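Local coordinates for histone-lysine N-methyltransferase, H3 lysine-9 specific SUVH4 (Arabidopsis thaliana, PDB 4QEO) that methylates the histone H3 tail, using S-adenosyl-L-methionine as methyl donor, and binds methylated DNA through its SRA domain, at a contact of chain A with DNA. Coordinates in Å, arbitrary orientation; residue numbers count along the deposited sequence, not the author numbering.

A contact of chain A with DNA. Residues 55, 83, 90, 92-93. With nucleotides of chain B.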
# COMPACT_ATOMS: atom_id res chain seq x y z
N LYS A 55 -5.49 10.12 -22.46
CA LYS A 55 -4.06 9.85 -22.59
C LYS A 55 -3.19 11.09 -22.44
O LYS A 55 -3.62 12.21 -22.74
CB LYS A 55 -3.78 9.07 -23.87
CG LYS A 55 -4.41 7.71 -23.76
CD LYS A 55 -3.97 6.79 -24.82
CE LYS A 55 -4.31 5.37 -24.43
NZ LYS A 55 -5.76 5.21 -24.32
N HIS A 83 -4.65 -0.51 -20.87
CA HIS A 83 -4.98 -1.89 -21.22
C HIS A 83 -4.43 -2.75 -20.12
O HIS A 83 -3.35 -2.46 -19.59
CB HIS A 83 -4.31 -2.30 -22.53
CG HIS A 83 -4.73 -1.50 -23.70
ND1 HIS A 83 -3.84 -0.82 -24.51
CD2 HIS A 83 -5.96 -1.28 -24.24
CE1 HIS A 83 -4.50 -0.21 -25.48
NE2 HIS A 83 -5.78 -0.48 -25.33
N TYR A 90 -1.31 3.62 -26.53
CA TYR A 90 -1.11 4.74 -27.45
C TYR A 90 -2.36 5.56 -27.72
O TYR A 90 -3.48 5.10 -27.52
CB TYR A 90 -0.53 4.25 -28.77
CG TYR A 90 -1.41 3.29 -29.57
CD1 TYR A 90 -2.29 3.76 -30.53
CD2 TYR A 90 -1.33 1.90 -29.38
CE1 TYR A 90 -3.06 2.91 -31.28
CE2 TYR A 90 -2.11 1.03 -30.14
CZ TYR A 90 -2.97 1.55 -31.09
OH TYR A 90 -3.76 0.74 -31.85
N SER A 92 -4.88 6.86 -30.11
CA SER A 92 -5.44 6.46 -31.39
C SER A 92 -5.75 7.69 -32.23
O SER A 92 -5.53 8.82 -31.79
CB SER A 92 -6.73 5.68 -31.16
OG SER A 92 -7.75 6.56 -30.68
N MET A 93 -6.31 7.47 -33.42
CA MET A 93 -6.67 8.58 -34.32
C MET A 93 -7.71 9.54 -33.71
O MET A 93 -7.90 10.63 -34.23
CB MET A 93 -7.19 8.07 -35.67
CG MET A 93 -6.27 7.10 -36.39
SD MET A 93 -4.61 7.75 -36.63
CE MET A 93 -4.90 9.16 -37.70
P DA B 11 -7.91 2.54 -27.81
OP1 DA B 11 -7.59 1.34 -27.10
OP2 DA B 11 -7.46 3.83 -27.34
O5' DA B 11 -7.56 2.28 -29.34
C5' DA B 11 -6.97 1.06 -29.75
C4' DA B 11 -7.31 0.76 -31.19
O4' DA B 11 -8.53 0.00 -31.23
C3' DA B 11 -7.54 1.98 -32.07
O3' DA B 11 -6.93 1.75 -33.33
C2' DA B 11 -9.05 2.05 -32.20
C1' DA B 11 -9.43 0.59 -32.14
N9 DA B 11 -10.78 0.32 -31.66
C8 DA B 11 -11.65 1.17 -31.03
N7 DA B 11 -12.79 0.62 -30.70
C5 DA B 11 -12.67 -0.68 -31.16
C6 DA B 11 -13.54 -1.78 -31.12
N6 DA B 11 -14.76 -1.73 -30.58
N1 DA B 11 -13.13 -2.93 -31.67
C2 DA B 11 -11.91 -2.98 -32.21
N3 DA B 11 -11.00 -2.02 -32.31
C4 DA B 11 -11.44 -0.88 -31.75
P DC B 12 -6.62 2.92 -34.30
OP1 DC B 12 -5.20 2.93 -34.35
OP2 DC B 12 -7.37 4.14 -34.10
O5' DC B 12 -7.18 2.22 -35.60
C5' DC B 12 -6.99 0.83 -35.76
C4' DC B 12 -8.20 0.28 -36.48
O4' DC B 12 -9.32 0.20 -35.57
C3' DC B 12 -8.67 1.15 -37.65
O3' DC B 12 -8.83 0.31 -38.78
C2' DC B 12 -10.03 1.64 -37.20
C1' DC B 12 -10.45 0.49 -36.33
N1 DC B 12 -11.57 0.75 -35.43
C2 DC B 12 -12.47 -0.29 -35.17
O2 DC B 12 -12.25 -1.40 -35.65
N3 DC B 12 -13.55 -0.05 -34.40
C4 DC B 12 -13.76 1.17 -33.90
N4 DC B 12 -14.83 1.36 -33.13
C5 DC B 12 -12.86 2.24 -34.16
C6 DC B 12 -11.81 2.00 -34.94
O HOH W 1 -6.42 6.14 -27.55
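A bridging water is the best-held polar atom here, gripped three times. It lies 2.5 Å from the phosphate oxygen OP2 of DA11 and is also held by main-chain groups, the carbonyl O of Tyr90 at 3.1 Å and the amide N of Ser92, whose bond is fairly straight (157° at H). The end of strand 88-91 and the residue after it thus hold the water that links the main chain to the phosphate. Lys55 adds a second, looser hold on OP2, reaching it tip-on: its side chain runs extended until a bend at the last torsion (chi4 63°) brings the ammonium NZ to 3.7 Å from OP2, a salt bridge in which charge probably counts for more than direction. OP1 of the same phosphate takes a hydrogen bond from His83, NE2 to OP1 3.1 Å, with the oxygen at the imidazole edge and close to the ring plane. An alanine in place of His83 would remove this donor and would probably leave the DA11 phosphate less firmly oriented. One step along, the Tyr90 ring turns its edge to the DC12 phosphate, CE1 lying 3.7 Å from OP1, while its hydroxyl OH sits beside the DA11 sugar, 3.6 Å from C4'. Ser92 packs with CB 3.4 Å from DC12 OP2. Every contact here falls on phosphate or sugar, so this patch of the SRA domain holds the backbone of one strand, probably contributing affinity rather than base recognition to methylated-DNA binding.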